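PDB 4HL7: nicotinate phosphoribosyltransferase from Vibrio cholerae, which probably catalyses the ATP-dependent joining of nicotinate to the ribose of 5-phosphoribosyl 1-diphosphate, giving nicotinate ribonucleotide for NAD(+) synthesis. Local coordinates for residues D289-D294 / K319-S324; S180-G185 / K344-I349; I227-H232 / L263-T268; C297-G302 / L333-Y338. All coordinates share one frame; numbering follows the deposited sequence.

How the contacts relate
All four contacts lie in the parallel sheet, its helices and one loop beside it, all within the NAPRTase family region related to TIM barrels. The strand order is 210-213, 181-183, 344-349, 320-323, 290-293, 265-267. Contact 2 pairs 181-183 with 344-349, and contact 1 pairs 320-323 with 290-293. Contact 3 sets the loop 227-232 against strand 265-267. Contact 4 joins helices 298-311 and 329-339. Centre to centre, contact 1 is about 9 Å from contact 2, 8 Å from contact 3 and 11 Å from contact 4. Along the chain contact 2 encloses the other three, contact 3 closes before contact 1 opens, and contacts 1 and 4 interleave. The first and last strands of the parallel sheet are neighbours.

Contact 1 (D289-D294 / K319-S324); sequences DGVRHD and KLFIFS
Val291 and Phe321 sit side by side on one face of two parallel strands. CG2 of Val291 lies 3.6 Å from CD1 of Phe321. This branch stands between the backbone N and the carbonyl carbon (chi1 -74° for CG1). On the same face CB of His293 meets CD1 of Phe323 at 3.7 Å, with ring planes an oblique 55° apart. Trp301 of helix 298-311 packs here and meets all three rings. This is the tightly packed part. The backbones are bound by a parallel ladder, in which the bond from His293 N to Ile322 O is short (2.7 Å) and fairly straight (163°). CA of Gly290 is 3.1 Å from Leu320 O, a CA-H...O contact, and the backbone angles call for glycine.

The C-terminal ends are more polar and partly exposed. Ser324 OG is 3.0 Å from Asp294 OD2 and 3.0 Å from His293 O, and its proton can serve either acceptor. NE of Arg292 makes a weak hydrogen bond to Ser324 OG (3.4 Å), which lies at the guanidinium edge. NH2 of Arg292 bonds to Thr229 OG1. A sulfate ion, probably from the crystallisation liquor, lies about 5 Å from the Ser324 side chain, at the C-terminal strand ends where barrel enzymes carry their active sites. With Arg292 and Ser324 it may mark an anion pocket, whose positive charge Asp294, in a long salt bridge with Arg292, would partly offset.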
loop_
_atom_site.group_PDB
_atom_site.type_symbol
_atom_site.label_atom_id
_atom_site.label_comp_id
_atom_site.label_asym_id
_atom_site.label_seq_id
_atom_site.Cartn_x
_atom_site.Cartn_y
_atom_site.Cartn_z
ATOM N N ASP A 289 -12.438 -10.464 -8.007
ATOM C CA ASP A 289 -13.507 -9.821 -7.316
ATOM C C ASP A 289 -13.627 -8.373 -7.737
ATOM O O ASP A 289 -14.675 -7.738 -7.524
ATOM C CB ASP A 289 -13.257 -9.925 -5.816
ATOM C CG ASP A 289 -13.181 -11.394 -5.360
ATOM O OD1 ASP A 289 -14.172 -12.109 -5.577
ATOM O OD2 ASP A 289 -12.072 -11.862 -4.965
ATOM N N GLY A 290 -12.568 -7.838 -8.330
ATOM C CA GLY A 290 -12.633 -6.446 -8.744
ATOM C C GLY A 290 -11.242 -5.878 -8.971
ATOM O O GLY A 290 -10.219 -6.636 -9.065
ATOM N N VAL A 291 -11.178 -4.557 -9.023
ATOM C CA VAL A 291 -9.941 -3.870 -9.392
ATOM C C VAL A 291 -9.759 -2.628 -8.496
ATOM O O VAL A 291 -10.746 -2.093 -7.930
ATOM C CB VAL A 291 -9.952 -3.419 -10.883
ATOM C CG1 VAL A 291 -9.763 -4.634 -11.792
ATOM C CG2 VAL A 291 -11.282 -2.668 -11.251
ATOM N N ARG A 292 -8.533 -2.122 -8.461
ATOM C CA ARG A 292 -8.206 -0.962 -7.606
ATOM C C ARG A 292 -7.736 0.194 -8.478
ATOM O O ARG A 292 -6.903 -0.001 -9.381
ATOM C CB ARG A 292 -7.101 -1.352 -6.596
ATOM C CG ARG A 292 -6.710 -0.199 -5.638
ATOM C CD ARG A 292 -5.668 -0.669 -4.585
ATOM N NE ARG A 292 -4.387 -0.132 -5.018
ATOM C CZ ARG A 292 -3.250 -0.810 -5.194
ATOM N NH1 ARG A 292 -2.196 -0.168 -5.703
ATOM N NH2 ARG A 292 -3.119 -2.078 -4.813
ATOM N N HIS A 293 -8.212 1.397 -8.157
ATOM C CA HIS A 293 -7.780 2.612 -8.864
ATOM C C HIS A 293 -6.722 3.305 -8.057
ATOM O O HIS A 293 -6.938 3.580 -6.876
ATOM C CB HIS A 293 -8.958 3.571 -8.992
ATOM C CG HIS A 293 -8.580 4.895 -9.567
ATOM N ND1 HIS A 293 -8.421 5.986 -8.799
ATOM C CD2 HIS A 293 -8.186 5.250 -10.846
ATOM C CE1 HIS A 293 -7.997 7.002 -9.544
ATOM N NE2 HIS A 293 -7.838 6.555 -10.801
ATOM N N ASP A 294 -5.589 3.635 -8.683
ATOM C CA ASP A 294 -4.509 4.307 -7.934
ATOM C C ASP A 294 -3.828 5.469 -8.654
ATOM O O ASP A 294 -2.930 6.067 -8.105
ATOM C CB ASP A 294 -3.432 3.292 -7.559
ATOM C CG ASP A 294 -2.550 3.762 -6.347
ATOM O OD1 ASP A 294 -1.289 3.650 -6.444
ATOM O OD2 ASP A 294 -3.095 4.261 -5.314
ATOM N N LYS A 319 -19.086 -6.674 -9.143
ATOM C CA LYS A 319 -17.637 -6.487 -8.945
ATOM C C LYS A 319 -17.377 -5.277 -8.072
ATOM O O LYS A 319 -18.228 -4.411 -7.921
ATOM C CB LYS A 319 -16.933 -6.331 -10.284
ATOM C CG LYS A 319 -17.170 -7.553 -11.191
ATOM C CD LYS A 319 -16.574 -8.820 -10.532
ATOM C CE LYS A 319 -16.744 -10.059 -11.436
ATOM N NZ LYS A 319 -16.368 -11.304 -10.664
ATOM N N LEU A 320 -16.156 -5.184 -7.551
ATOM C CA LEU A 320 -15.852 -4.160 -6.570
ATOM C C LEU A 320 -14.734 -3.251 -7.102
ATOM O O LEU A 320 -13.705 -3.741 -7.556
ATOM C CB LEU A 320 -15.356 -4.803 -5.255
ATOM C CG LEU A 320 -14.835 -3.843 -4.151
ATOM C CD1 LEU A 320 -15.992 -2.944 -3.679
ATOM C CD2 LEU A 320 -14.328 -4.670 -2.956
ATOM N N PHE A 321 -14.925 -1.942 -7.028
ATOM C CA PHE A 321 -13.831 -0.985 -7.310
ATOM C C PHE A 321 -13.335 -0.448 -5.987
ATOM O O PHE A 321 -14.134 0.041 -5.213
ATOM C CB PHE A 321 -14.385 0.248 -8.015
ATOM C CG PHE A 321 -14.735 0.030 -9.464
ATOM C CD1 PHE A 321 -14.310 -1.131 -10.140
ATOM C CD2 PHE A 321 -15.439 1.042 -10.178
ATOM C CE1 PHE A 321 -14.587 -1.300 -11.494
ATOM C CE2 PHE A 321 -15.729 0.830 -11.554
ATOM C CZ PHE A 321 -15.310 -0.316 -12.169
ATOM N N ILE A 322 -12.040 -0.564 -5.715
ATOM C CA ILE A 322 -11.444 0.127 -4.537
ATOM C C ILE A 322 -10.715 1.335 -5.109
ATOM O O ILE A 322 -9.802 1.178 -5.945
ATOM C CB ILE A 322 -10.407 -0.761 -3.796
ATOM C CG1 ILE A 322 -11.098 -2.065 -3.365
ATOM C CG2 ILE A 322 -9.813 0.021 -2.601
ATOM C CD1 ILE A 322 -10.573 -2.699 -2.084
ATOM N N PHE A 323 -11.140 2.526 -4.703
ATOM C CA PHE A 323 -10.456 3.783 -5.066
ATOM C C PHE A 323 -9.450 4.097 -3.940
ATOM O O PHE A 323 -9.818 4.046 -2.781
ATOM C CB PHE A 323 -11.503 4.901 -5.156
ATOM C CG PHE A 323 -12.439 4.719 -6.282
ATOM C CD1 PHE A 323 -12.065 5.092 -7.567
ATOM C CD2 PHE A 323 -13.691 4.132 -6.067
ATOM C CE1 PHE A 323 -12.954 4.912 -8.652
ATOM C CE2 PHE A 323 -14.586 3.954 -7.163
ATOM C CZ PHE A 323 -14.184 4.333 -8.435
ATOM N N SER A 324 -8.201 4.363 -4.285
ATOM C CA SER A 324 -7.146 4.551 -3.264
ATOM C C SER A 324 -6.172 5.703 -3.556
ATOM O O SER A 324 -5.130 5.798 -2.881
ATOM C CB SER A 324 -6.343 3.252 -3.100
ATOM O OG SER A 324 -5.573 2.954 -4.291
#

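Contact 2 (S180-G185 / K344-I349); sequences SLTEMG and KISFGI
Ser346 OG is shared by two hydroxyls of segment 180-185. Ser346 OG lies 2.9 Å from Ser180 OG and 3.0 Å from Thr182 OG1; either partner of each hydrogen bond could be the donor. Ser346 holds its OG anti to the backbone N (chi1 -167°). On the other face of the sheet, CD1 of Leu181 meets CD1 of Ile349 at 3.6 Å, and the two side chains cross at about a right angle. At the far end SE of the selenomethionine at Met184 rests 3.8 Å from CA of Gly348.

Parallel backbone bonds set these groups opposite one another. Thr182 N gives a nearly straight bond to Phe347 O (2.8 Å, 173°), with the donor above the carbonyl plane. Met184 N continues the ladder to Ile349 O at 2.8 Å. Next in line, Gly185 N bonds to Glu183 OE2 from above the carboxylate plane, while the other oxygen, OE1, binds Thr213 OG1.

Strand 181-183 is the first of the parallel sheet along the chain and 344-349 the last, so the two lie side by side in its interior. Strand 210-213 flanks the first, strand 320-323 flanks the second, and helix 329-339 packs on Leu181 and Phe347.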
loop_
_atom_site.group_PDB
_atom_site.type_symbol
_atom_site.label_atom_id
_atom_site.label_comp_id
_atom_site.label_asym_id
_atom_site.label_seq_id
_atom_site.Cartn_x
_atom_site.Cartn_y
_atom_site.Cartn_z
ATOM N N SER A 180 -18.548 3.499 1.529
ATOM C CA SER A 180 -17.879 2.348 2.169
ATOM C C SER A 180 -16.388 2.712 2.338
ATOM O O SER A 180 -15.776 3.224 1.397
ATOM C CB SER A 180 -17.917 1.178 1.205
ATOM O OG SER A 180 -17.236 0.102 1.803
ATOM N N LEU A 181 -15.825 2.438 3.514
ATOM C CA LEU A 181 -14.482 2.920 3.854
ATOM C C LEU A 181 -13.602 1.703 4.180
ATOM O O LEU A 181 -14.006 0.820 4.962
ATOM C CB LEU A 181 -14.576 3.869 5.086
ATOM C CG LEU A 181 -13.290 4.534 5.571
ATOM C CD1 LEU A 181 -12.627 5.298 4.423
ATOM C CD2 LEU A 181 -13.565 5.519 6.700
ATOM N N THR A 182 -12.440 1.613 3.543
ATOM C CA THR A 182 -11.462 0.600 3.931
ATOM C C THR A 182 -10.250 1.338 4.501
ATOM O O THR A 182 -9.623 2.169 3.812
ATOM C CB THR A 182 -11.013 -0.231 2.742
ATOM O OG1 THR A 182 -12.159 -0.910 2.174
ATOM C CG2 THR A 182 -10.036 -1.315 3.220
ATOM N N GLU A 183 -9.946 1.106 5.758
ATOM C CA GLU A 183 -8.843 1.864 6.343
ATOM C C GLU A 183 -7.503 1.303 5.862
ATOM O O GLU A 183 -7.297 0.116 5.914
ATOM C CB GLU A 183 -8.971 1.817 7.864
ATOM C CG GLU A 183 -8.012 2.748 8.566
ATOM C CD GLU A 183 -6.583 2.150 8.763
ATOM O OE1 GLU A 183 -6.394 0.901 8.776
ATOM O OE2 GLU A 183 -5.638 2.960 8.876
HETATM N N MSE A 184 -6.583 2.161 5.415
HETATM C CA MSE A 184 -5.341 1.688 4.793
HETATM C C MSE A 184 -4.251 2.635 5.200
HETATM O O MSE A 184 -3.350 2.907 4.424
HETATM C CB MSE A 184 -5.401 1.610 3.241
HETATM C CG MSE A 184 -6.301 0.526 2.736
HETATM SE SE MSE A 184 -6.086 0.597 0.733
HETATM C CE MSE A 184 -7.383 -0.787 0.567
ATOM N N GLY A 185 -4.314 3.163 6.401
ATOM C CA GLY A 185 -3.311 4.139 6.800
ATOM C C GLY A 185 -2.188 3.663 7.687
ATOM O O GLY A 185 -1.625 4.443 8.439
ATOM N N LYS A 344 -20.001 -2.029 -7.388
ATOM C CA LYS A 344 -19.815 -1.912 -5.937
ATOM C C LYS A 344 -18.543 -1.112 -5.719
ATOM O O LYS A 344 -17.641 -1.205 -6.518
ATOM C CB LYS A 344 -19.638 -3.286 -5.302
ATOM C CG LYS A 344 -20.889 -4.142 -5.286
ATOM C CD LYS A 344 -20.639 -5.515 -4.613
ATOM C CE LYS A 344 -19.506 -6.271 -5.334
ATOM N NZ LYS A 344 -19.329 -7.698 -4.845
ATOM N N ILE A 345 -18.500 -0.310 -4.638
ATOM C CA ILE A 345 -17.334 0.484 -4.400
ATOM C C ILE A 345 -16.916 0.518 -2.923
ATOM O O ILE A 345 -17.726 0.321 -1.992
ATOM C CB ILE A 345 -17.538 1.949 -4.878
ATOM C CG1 ILE A 345 -18.544 2.675 -3.951
ATOM C CG2 ILE A 345 -17.935 1.973 -6.324
ATOM C CD1 ILE A 345 -18.883 4.105 -4.435
ATOM N N SER A 346 -15.635 0.810 -2.723
ATOM C CA SER A 346 -15.149 1.155 -1.411
ATOM C C SER A 346 -13.949 2.098 -1.583
ATOM O O SER A 346 -13.290 2.110 -2.646
ATOM C CB SER A 346 -14.720 -0.099 -0.625
ATOM O OG SER A 346 -14.533 0.253 0.759
ATOM N N PHE A 347 -13.678 2.903 -0.540
ATOM C CA PHE A 347 -12.567 3.888 -0.595
ATOM C C PHE A 347 -11.446 3.492 0.340
ATOM O O PHE A 347 -11.666 3.412 1.515
ATOM C CB PHE A 347 -13.144 5.257 -0.202
ATOM C CG PHE A 347 -14.246 5.665 -1.164
ATOM C CD1 PHE A 347 -15.602 5.430 -0.849
ATOM C CD2 PHE A 347 -13.918 6.126 -2.434
ATOM C CE1 PHE A 347 -16.608 5.715 -1.810
ATOM C CE2 PHE A 347 -14.937 6.410 -3.374
ATOM C CZ PHE A 347 -16.258 6.184 -3.046
ATOM N N GLY A 348 -10.272 3.190 -0.223
ATOM C CA GLY A 348 -9.126 2.820 0.576
ATOM C C GLY A 348 -8.382 4.084 0.929
ATOM O O GLY A 348 -7.689 4.649 0.076
ATOM N N ILE A 349 -8.518 4.530 2.174
ATOM C CA ILE A 349 -7.933 5.816 2.611
ATOM C C ILE A 349 -6.808 5.653 3.659
ATOM O O ILE A 349 -6.940 4.858 4.603
ATOM C CB ILE A 349 -9.014 6.728 3.132
ATOM C CG1 ILE A 349 -10.146 6.803 2.065
ATOM C CG2 ILE A 349 -8.408 8.095 3.452
ATOM C CD1 ILE A 349 -11.248 7.859 2.373
#

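Contact 3 (I227-H232 / L263-T268); sequences IGTIAH and LAIAPT
Ile230 N bonds to Ile265 O at 3.3 Å and 171°, and this is the one direct backbone hydrogen bond between the loop 227-232 and the segment 263-268, whose end-to-end directions differ by 35°. A water makes a second link: it donates to Gly228 O and accepts from Ile265 N at 2.9 Å. Its bond to Leu263 O is weak.

Side chains fill in around this. CD2 of Leu263 touches Gly228 O at 3.3 Å. CG2 of Thr229 meets CG2 of Ile265 at 3.9 Å, the two side chains crossing at a slant. Thr229 keeps CG2 anti to its carbonyl carbon (chi1 76° for OG1). The Pro267 ring lies against the end of the loop. CD of Pro267 is 3.2 Å from Ile230 O, and CB of Pro267 packs 3.8 Å from His232 NE2. The hydrogen bond of His232 NE2 is to Asp269 OD1. His232 is the predicted phosphohistidine, and it is unmodified here.

Strand 265-267 is one of the two edge strands of the parallel sheet within this chain, next to 290-293, to which Ala266 is bonded. Helix 247-258 covers Ile230 and Ala266, helix 273-279 also packs on Ala266, and the loop leads into helix 232-241.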
loop_
_atom_site.group_PDB
_atom_site.type_symbol
_atom_site.label_atom_id
_atom_site.label_comp_id
_atom_site.label_asym_id
_atom_site.label_seq_id
_atom_site.Cartn_x
_atom_site.Cartn_y
_atom_site.Cartn_z
ATOM N N ILE A 227 -8.676 -6.500 4.975
ATOM C CA ILE A 227 -8.775 -6.346 3.490
ATOM C C ILE A 227 -7.348 -6.223 2.921
ATOM O O ILE A 227 -6.493 -5.469 3.472
ATOM C CB ILE A 227 -9.624 -5.061 3.147
ATOM C CG1 ILE A 227 -10.933 -5.034 3.959
ATOM C CG2 ILE A 227 -9.925 -4.891 1.646
ATOM C CD1 ILE A 227 -11.956 -6.063 3.559
ATOM N N GLY A 228 -7.050 -7.027 1.892
ATOM C CA GLY A 228 -5.803 -6.912 1.110
ATOM C C GLY A 228 -6.157 -6.608 -0.356
ATOM O O GLY A 228 -7.188 -7.083 -0.857
ATOM N N THR A 229 -5.394 -5.749 -1.034
ATOM C CA THR A 229 -5.443 -5.805 -2.503
ATOM C C THR A 229 -4.021 -6.131 -2.899
ATOM O O THR A 229 -3.096 -5.893 -2.121
ATOM C CB THR A 229 -5.871 -4.499 -3.208
ATOM O OG1 THR A 229 -4.780 -3.562 -3.205
ATOM C CG2 THR A 229 -7.153 -3.860 -2.518
ATOM N N ILE A 230 -3.844 -6.632 -4.095
ATOM C CA ILE A 230 -2.519 -7.090 -4.523
ATOM C C ILE A 230 -1.717 -5.851 -4.830
ATOM O O ILE A 230 -2.201 -4.967 -5.555
ATOM C CB ILE A 230 -2.673 -7.899 -5.801
ATOM C CG1 ILE A 230 -3.714 -9.010 -5.561
ATOM C CG2 ILE A 230 -1.328 -8.521 -6.238
ATOM C CD1 ILE A 230 -4.228 -9.583 -6.884
ATOM N N ALA A 231 -0.481 -5.785 -4.371
ATOM C CA ALA A 231 0.325 -4.569 -4.605
ATOM C C ALA A 231 1.013 -4.666 -5.955
ATOM O O ALA A 231 1.098 -5.765 -6.557
ATOM C CB ALA A 231 1.364 -4.401 -3.508
ATOM N N HIS A 232 1.423 -3.508 -6.481
ATOM C CA HIS A 232 2.135 -3.437 -7.792
ATOM C C HIS A 232 3.363 -4.348 -7.850
ATOM O O HIS A 232 3.671 -4.912 -8.877
ATOM C CB HIS A 232 2.640 -2.021 -8.062
ATOM C CG HIS A 232 1.527 -1.041 -8.220
ATOM N ND1 HIS A 232 1.205 -0.179 -7.252
ATOM C CD2 HIS A 232 0.602 -0.855 -9.262
ATOM C CE1 HIS A 232 0.094 0.535 -7.646
ATOM N NE2 HIS A 232 -0.254 0.117 -8.877
ATOM N N LEU A 263 -9.341 -13.186 -1.458
ATOM C CA LEU A 263 -9.751 -11.919 -2.148
ATOM C C LEU A 263 -8.771 -11.540 -3.277
ATOM O O LEU A 263 -7.535 -11.553 -3.119
ATOM C CB LEU A 263 -9.930 -10.795 -1.151
ATOM C CG LEU A 263 -10.400 -9.413 -1.679
ATOM C CD1 LEU A 263 -11.875 -9.531 -2.073
ATOM C CD2 LEU A 263 -10.197 -8.383 -0.582
ATOM N N ALA A 264 -9.331 -11.234 -4.438
ATOM C CA ALA A 264 -8.546 -10.935 -5.595
ATOM C C ALA A 264 -8.973 -9.607 -6.153
ATOM O O ALA A 264 -10.005 -9.514 -6.880
ATOM C CB ALA A 264 -8.705 -12.018 -6.628
ATOM N N ILE A 265 -8.262 -8.569 -5.753
ATOM C CA ILE A 265 -8.516 -7.226 -6.303
ATOM C C ILE A 265 -7.235 -6.769 -6.975
ATOM O O ILE A 265 -6.248 -6.548 -6.288
ATOM C CB ILE A 265 -8.897 -6.204 -5.184
ATOM C CG1 ILE A 265 -10.216 -6.598 -4.490
ATOM C CG2 ILE A 265 -9.017 -4.766 -5.763
ATOM C CD1 ILE A 265 -11.454 -6.536 -5.399
ATOM N N ALA A 266 -7.249 -6.583 -8.305
ATOM C CA ALA A 266 -5.993 -6.190 -9.064
ATOM C C ALA A 266 -5.833 -4.697 -9.215
ATOM O O ALA A 266 -6.781 -4.008 -9.590
ATOM C CB ALA A 266 -5.997 -6.832 -10.467
ATOM N N PRO A 267 -4.631 -4.164 -8.946
ATOM C CA PRO A 267 -4.397 -2.824 -9.470
ATOM C C PRO A 267 -4.256 -2.827 -10.993
ATOM O O PRO A 267 -3.828 -3.812 -11.577
ATOM C CB PRO A 267 -3.058 -2.433 -8.816
ATOM C CG PRO A 267 -2.338 -3.758 -8.820
ATOM C CD PRO A 267 -3.376 -4.810 -8.494
ATOM N N THR A 268 -4.590 -1.719 -11.633
ATOM C CA THR A 268 -4.654 -1.719 -13.093
ATOM C C THR A 268 -3.569 -0.908 -13.734
ATOM O O THR A 268 -3.439 -0.884 -15.019
ATOM C CB THR A 268 -6.046 -1.158 -13.567
ATOM O OG1 THR A 268 -6.106 0.221 -13.186
ATOM C CG2 THR A 268 -7.163 -1.893 -12.920
HETATM O O HOH W 1 -6.793 -8.837 -3.262
#

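Contact 4 (C297-G302 / L333-Y338); sequences CPFRWG and LELCEY
Phe299 reaches from helix 298-311 to Glu334, Leu335 and Tyr338 of helix 329-339. It starts beside the tyrosine ring, where Phe299 CB is 4.1 Å from Tyr338 CE2. The CG atom of Phe299 is anti to the carbonyl carbon, and the ring extends from there toward the other helix. Phe299 CD2 comes down over one face of the tyrosine ring, 3.6 Å from Tyr338 CG and offset toward the rim. The pair is T-shaped: the edge of Phe299 faces the ring of Tyr338, with the planes 81° apart and the centroids 5.0 Å apart. Phe299 CE2, the next atom out, is 3.4 Å from CD2 of Leu335. That methyl lies over one face of the phenyl ring, in a CH-pi contact 27° off the ring normal. At the tip Phe299 CZ meets CD of Glu334 at 3.4 Å, and the carboxylate plane is turned well away from that of the ring.

The two helices belong to successive beta-alpha units of the parallel sheet. Helix 298-311 follows strand 290-293, and helix 329-339 follows strand 320-323. Their short segments run 32° apart with axes 11.2 Å from each other, so long side chains bridge the gap. Pro298 adds to the inner side of the contact, its CB 3.8 Å from Leu335 CD2. Just before it Cys297 is the N-cap, and its SG accepts from Arg300 N. Leu335 in turn packs on Phe347 of strand 344-349, while Pro298 touches His293. Toward the surface, Glu334 and Tyr338 are exposed, and Tyr338 OH bonds to Asp303 OD2, one turn beyond Phe299 in helix 298-311.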
loop_
_atom_site.group_PDB
_atom_site.type_symbol
_atom_site.label_atom_id
_atom_site.label_comp_id
_atom_site.label_asym_id
_atom_site.label_seq_id
_atom_site.Cartn_x
_atom_site.Cartn_y
_atom_site.Cartn_z
ATOM N N CYS A 297 -7.470 9.842 -13.641
ATOM C CA CYS A 297 -8.826 10.276 -13.297
ATOM C C CYS A 297 -9.666 9.057 -12.900
ATOM O O CYS A 297 -9.747 8.079 -13.666
ATOM C CB CYS A 297 -9.468 10.925 -14.513
ATOM S SG CYS A 297 -11.244 11.300 -14.295
ATOM N N PRO A 298 -10.275 9.085 -11.694
ATOM C CA PRO A 298 -11.063 7.907 -11.265
ATOM C C PRO A 298 -12.370 7.738 -12.047
ATOM O O PRO A 298 -12.911 6.633 -12.135
ATOM C CB PRO A 298 -11.366 8.229 -9.786
ATOM C CG PRO A 298 -11.386 9.730 -9.732
ATOM C CD PRO A 298 -10.278 10.148 -10.673
ATOM N N PHE A 299 -12.928 8.844 -12.514
ATOM C CA PHE A 299 -14.189 8.774 -13.289
ATOM C C PHE A 299 -14.013 8.043 -14.636
ATOM O O PHE A 299 -14.752 7.096 -14.956
ATOM C CB PHE A 299 -14.769 10.207 -13.456
ATOM C CG PHE A 299 -14.943 10.915 -12.132
ATOM C CD1 PHE A 299 -13.931 11.761 -11.641
ATOM C CD2 PHE A 299 -16.079 10.690 -11.346
ATOM C CE1 PHE A 299 -14.048 12.304 -10.336
ATOM C CE2 PHE A 299 -16.212 11.285 -10.072
ATOM C CZ PHE A 299 -15.177 12.095 -9.594
ATOM N N ARG A 300 -13.048 8.506 -15.414
ATOM C CA ARG A 300 -12.661 7.861 -16.675
ATOM C C ARG A 300 -12.251 6.386 -16.463
ATOM O O ARG A 300 -12.560 5.531 -17.272
ATOM C CB ARG A 300 -11.488 8.590 -17.293
ATOM C CG ARG A 300 -11.202 8.103 -18.735
ATOM N N TRP A 301 -11.482 6.136 -15.411
ATOM C CA TRP A 301 -11.032 4.765 -15.067
ATOM C C TRP A 301 -12.228 3.868 -14.825
ATOM O O TRP A 301 -12.333 2.754 -15.394
ATOM C CB TRP A 301 -10.174 4.816 -13.801
ATOM C CG TRP A 301 -9.743 3.442 -13.282
ATOM C CD1 TRP A 301 -8.612 2.655 -13.671
ATOM C CD2 TRP A 301 -10.410 2.708 -12.272
ATOM N NE1 TRP A 301 -8.612 1.462 -12.947
ATOM C CE2 TRP A 301 -9.653 1.469 -12.059
ATOM C CE3 TRP A 301 -11.538 2.961 -11.476
ATOM C CZ2 TRP A 301 -10.051 0.530 -11.143
ATOM C CZ3 TRP A 301 -11.932 2.006 -10.549
ATOM C CH2 TRP A 301 -11.208 0.795 -10.402
ATOM N N GLY A 302 -13.118 4.315 -13.948
ATOM C CA GLY A 302 -14.226 3.438 -13.525
ATOM C C GLY A 302 -15.131 3.228 -14.730
ATOM O O GLY A 302 -15.661 2.120 -14.935
ATOM N N LEU A 333 -17.343 11.063 -1.601
ATOM C CA LEU A 333 -18.813 11.253 -1.816
ATOM C C LEU A 333 -19.139 11.533 -3.273
ATOM O O LEU A 333 -20.174 11.092 -3.799
ATOM C CB LEU A 333 -19.394 12.308 -0.882
ATOM C CG LEU A 333 -19.340 11.979 0.621
ATOM C CD1 LEU A 333 -19.973 13.103 1.499
ATOM C CD2 LEU A 333 -19.936 10.607 0.968
ATOM N N GLU A 334 -18.295 12.308 -3.934
ATOM C CA GLU A 334 -18.449 12.565 -5.373
ATOM C C GLU A 334 -18.420 11.263 -6.182
ATOM O O GLU A 334 -19.192 11.087 -7.176
ATOM C CB GLU A 334 -17.326 13.495 -5.865
ATOM C CG GLU A 334 -17.481 13.946 -7.294
ATOM C CD GLU A 334 -16.295 14.770 -7.794
ATOM O OE1 GLU A 334 -16.515 15.475 -8.799
ATOM O OE2 GLU A 334 -15.167 14.697 -7.211
ATOM N N LEU A 335 -17.494 10.383 -5.821
ATOM C CA LEU A 335 -17.372 9.079 -6.502
ATOM C C LEU A 335 -18.596 8.228 -6.189
ATOM O O LEU A 335 -19.076 7.512 -7.089
ATOM C CB LEU A 335 -16.056 8.382 -6.104
ATOM C CG LEU A 335 -14.905 9.020 -6.909
ATOM C CD1 LEU A 335 -13.564 8.646 -6.253
ATOM C CD2 LEU A 335 -14.883 8.609 -8.369
ATOM N N CYS A 336 -19.106 8.326 -4.937
ATOM C CA CYS A 336 -20.353 7.593 -4.565
ATOM C C CYS A 336 -21.504 7.936 -5.515
ATOM O O CYS A 336 -22.194 7.047 -5.998
ATOM C CB CYS A 336 -20.803 7.938 -3.163
ATOM S SG CYS A 336 -19.782 7.229 -1.845
ATOM N N GLU A 337 -21.697 9.242 -5.762
ATOM C CA GLU A 337 -22.806 9.683 -6.621
ATOM C C GLU A 337 -22.611 9.222 -8.058
ATOM O O GLU A 337 -23.593 8.873 -8.753
ATOM C CB GLU A 337 -22.945 11.201 -6.531
ATOM C CG GLU A 337 -23.518 11.563 -5.156
ATOM C CD GLU A 337 -23.546 13.043 -4.827
ATOM O OE1 GLU A 337 -24.504 13.431 -4.147
ATOM O OE2 GLU A 337 -22.616 13.820 -5.222
ATOM N N TYR A 338 -21.380 9.302 -8.543
ATOM C CA TYR A 338 -21.101 9.014 -9.924
ATOM C C TYR A 338 -21.286 7.512 -10.221
ATOM O O TYR A 338 -21.646 7.153 -11.330
ATOM C CB TYR A 338 -19.668 9.379 -10.283
ATOM C CG TYR A 338 -19.365 9.408 -11.775
ATOM C CD1 TYR A 338 -19.686 10.536 -12.552
ATOM C CD2 TYR A 338 -18.726 8.339 -12.408
ATOM C CE1 TYR A 338 -19.396 10.575 -13.926
ATOM C CE2 TYR A 338 -18.440 8.355 -13.759
ATOM C CZ TYR A 338 -18.751 9.476 -14.524
ATOM O OH TYR A 338 -18.410 9.471 -15.856
#